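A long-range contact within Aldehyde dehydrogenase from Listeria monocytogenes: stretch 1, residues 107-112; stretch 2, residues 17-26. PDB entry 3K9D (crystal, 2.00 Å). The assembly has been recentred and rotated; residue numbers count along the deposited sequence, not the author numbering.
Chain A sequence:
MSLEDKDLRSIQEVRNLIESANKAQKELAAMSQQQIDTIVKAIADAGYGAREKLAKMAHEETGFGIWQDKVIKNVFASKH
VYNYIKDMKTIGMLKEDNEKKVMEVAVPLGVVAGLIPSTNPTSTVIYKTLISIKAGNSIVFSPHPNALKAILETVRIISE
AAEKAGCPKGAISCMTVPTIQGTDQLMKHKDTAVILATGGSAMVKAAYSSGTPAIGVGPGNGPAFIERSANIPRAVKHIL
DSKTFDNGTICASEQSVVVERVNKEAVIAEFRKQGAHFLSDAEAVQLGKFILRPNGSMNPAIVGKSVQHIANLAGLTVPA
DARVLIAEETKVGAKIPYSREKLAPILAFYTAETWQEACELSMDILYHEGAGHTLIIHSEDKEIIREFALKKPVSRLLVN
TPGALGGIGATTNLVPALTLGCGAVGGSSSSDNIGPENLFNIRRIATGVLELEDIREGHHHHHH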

# COMPACT_ATOMS: atom_id res chain seq x y z
N VAL A 107 4.21 2.86 -13.97
CA VAL A 107 5.47 2.16 -13.75
C VAL A 107 5.16 0.82 -13.12
O VAL A 107 4.63 0.78 -12.01
CB VAL A 107 6.41 2.95 -12.79
CG1 VAL A 107 7.70 2.20 -12.56
CG2 VAL A 107 6.71 4.31 -13.35
N PRO A 108 5.49 -0.29 -13.82
CA PRO A 108 5.25 -1.63 -13.28
C PRO A 108 6.02 -1.82 -11.98
O PRO A 108 7.13 -1.29 -11.84
CB PRO A 108 5.83 -2.55 -14.35
CG PRO A 108 5.82 -1.75 -15.59
CD PRO A 108 6.12 -0.35 -15.15
N LEU A 109 5.44 -2.56 -11.03
CA LEU A 109 6.08 -2.83 -9.75
C LEU A 109 7.38 -3.62 -9.94
O LEU A 109 8.38 -3.32 -9.30
CB LEU A 109 5.11 -3.52 -8.76
CG LEU A 109 4.33 -2.71 -7.70
CD1 LEU A 109 3.96 -1.29 -8.18
CD2 LEU A 109 3.11 -3.44 -7.09
N GLY A 110 7.37 -4.59 -10.85
CA GLY A 110 8.50 -5.50 -11.00
C GLY A 110 8.13 -6.96 -10.91
O GLY A 110 7.27 -7.43 -11.64
N VAL A 111 8.81 -7.71 -10.04
CA VAL A 111 8.50 -9.14 -9.89
C VAL A 111 7.53 -9.33 -8.71
O VAL A 111 7.88 -9.04 -7.57
CB VAL A 111 9.76 -10.00 -9.65
CG1 VAL A 111 9.40 -11.48 -9.51
CG2 VAL A 111 10.77 -9.80 -10.75
N VAL A 112 6.33 -9.81 -9.03
CA VAL A 112 5.27 -10.05 -8.05
C VAL A 112 5.46 -11.44 -7.43
O VAL A 112 5.81 -12.41 -8.12
CB VAL A 112 3.86 -9.95 -8.73
CG1 VAL A 112 2.73 -10.14 -7.73
CG2 VAL A 112 3.68 -8.60 -9.42
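Stretch 2, residues 17-26: LIESANKAQK

Stretch 2 is helical from Leu-17 to Lys-26, part of a longer helix that extends beyond both ends. Backbone hydrogen bonds four residues apart hold it, such as Asn-22 N to Ile-18 O at 2.7 Å; the last, Lys-26 N to Asn-22 O at 3.4 Å, is weak. It packs against a short piece of chain in which two strand segments, 107-108 and 111-112, are joined by Leu-109 and Gly-110. The helix runs in the opposite sense along this piece: Gly-110 CA lies 6.4 Å from Gln-25 CA, and Val-111 CA lies 6.1 Å from Asn-22 CA.

Val-107 makes no contact. Pro-108 points its CB toward the helix and meets the end of Gln-25, with Pro-108 CB 3.5 Å from Gln-25 NE2. A water links the same two residues. It donates to Pro-108 O at 2.9 Å and accepts a weak hydrogen bond from Gln-25 NE2 at 3.3 Å. Gln-25 NE2 is also hydrogen-bonded elsewhere in the structure.

Leu-109 points away and does not touch the helix. Gly-110 has phi/psi of 126/-127, where a CB would jam against the preceding carbonyl oxygen. Its own carbonyl rests on the Gln-25 side chain, with Gly-110 O 3.6 Å from Gln-25 CG.

Val-111 is the centre of the contact and has the largest covered area. It is buried, with chi1 in the t rotamer, and points toward the helix. Val-111 CG1 packs on Ala-21 CB at 3.7 Å. Val-111 CG2 reaches the helix backbone, 3.6 Å from Asn-22 N, 3.7 Å from Ala-21 C and 4.2 Å from Ile-18 O. Val-112 is out of reach.

No direct hydrogen bond crosses between the stretches. The contact buries 262 Å² in total, and its direct contacts are van der Waals packing.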

# COMPACT_ATOMS: atom_id res chain seq x y z
N LEU A 17 14.34 -18.49 -10.08
CA LEU A 17 13.03 -18.04 -10.54
C LEU A 17 12.83 -16.52 -10.49
O LEU A 17 12.29 -15.93 -11.42
CB LEU A 17 11.91 -18.75 -9.75
CG LEU A 17 11.76 -20.26 -9.98
CD1 LEU A 17 10.75 -20.86 -9.02
CD2 LEU A 17 11.37 -20.56 -11.41
N ILE A 18 13.25 -15.89 -9.39
CA ILE A 18 13.21 -14.43 -9.27
C ILE A 18 14.13 -13.74 -10.30
O ILE A 18 13.72 -12.78 -10.96
CB ILE A 18 13.52 -14.00 -7.81
CG1 ILE A 18 12.33 -14.29 -6.91
CG2 ILE A 18 13.90 -12.51 -7.73
CD1 ILE A 18 12.68 -14.27 -5.46
N GLU A 19 15.34 -14.27 -10.46
CA GLU A 19 16.33 -13.80 -11.43
C GLU A 19 15.82 -13.80 -12.89
O GLU A 19 16.05 -12.83 -13.63
CB GLU A 19 17.60 -14.66 -11.33
CG GLU A 19 18.83 -14.13 -12.05
CD GLU A 19 19.94 -15.17 -12.14
OE1 GLU A 19 19.67 -16.29 -12.62
OE2 GLU A 19 21.08 -14.86 -11.74
N SER A 20 15.15 -14.88 -13.28
CA SER A 20 14.55 -15.00 -14.61
C SER A 20 13.38 -14.05 -14.76
O SER A 20 13.22 -13.40 -15.78
CB SER A 20 14.06 -16.44 -14.86
OG SER A 20 15.14 -17.33 -15.05
N ALA A 21 12.55 -13.96 -13.71
CA ALA A 21 11.41 -13.06 -13.70
C ALA A 21 11.84 -11.60 -13.77
O ALA A 21 11.16 -10.78 -14.38
CB ALA A 21 10.54 -13.32 -12.49
N ASN A 22 12.98 -11.29 -13.14
CA ASN A 22 13.57 -9.95 -13.14
C ASN A 22 13.91 -9.52 -14.56
O ASN A 22 13.43 -8.48 -15.04
CB ASN A 22 14.83 -9.95 -12.25
CG ASN A 22 15.28 -8.56 -11.87
OD1 ASN A 22 14.47 -7.66 -11.66
ND2 ASN A 22 16.59 -8.39 -11.77
N LYS A 23 14.69 -10.35 -15.25
CA LYS A 23 15.06 -10.13 -16.66
C LYS A 23 13.85 -10.03 -17.58
O LYS A 23 13.77 -9.13 -18.42
CB LYS A 23 15.98 -11.26 -17.16
CG LYS A 23 17.39 -11.26 -16.57
CD LYS A 23 18.17 -12.44 -17.12
CE LYS A 23 19.10 -13.04 -16.08
NZ LYS A 23 19.46 -14.44 -16.44
N ALA A 24 12.90 -10.95 -17.40
CA ALA A 24 11.73 -11.03 -18.26
C ALA A 24 10.85 -9.79 -18.15
O ALA A 24 10.26 -9.37 -19.15
CB ALA A 24 10.92 -12.29 -17.94
N GLN A 25 10.75 -9.23 -16.95
CA GLN A 25 9.94 -8.03 -16.69
C GLN A 25 10.52 -6.82 -17.40
O GLN A 25 9.78 -5.99 -17.94
CB GLN A 25 9.81 -7.79 -15.18
CG GLN A 25 8.81 -6.72 -14.78
CD GLN A 25 9.41 -5.33 -14.85
OE1 GLN A 25 10.59 -5.14 -14.56
NE2 GLN A 25 8.62 -4.37 -15.30
N LYS A 26 11.85 -6.72 -17.43
CA LYS A 26 12.53 -5.64 -18.18
C LYS A 26 12.21 -5.70 -19.66
O LYS A 26 12.06 -4.67 -20.31
CB LYS A 26 14.04 -5.63 -17.88
CG LYS A 26 14.29 -5.09 -16.47
CD LYS A 26 15.74 -5.20 -15.99
CE LYS A 26 15.83 -5.24 -14.45
NZ LYS A 26 15.24 -4.08 -13.73
O HOH W 1 9.44 -1.67 -13.55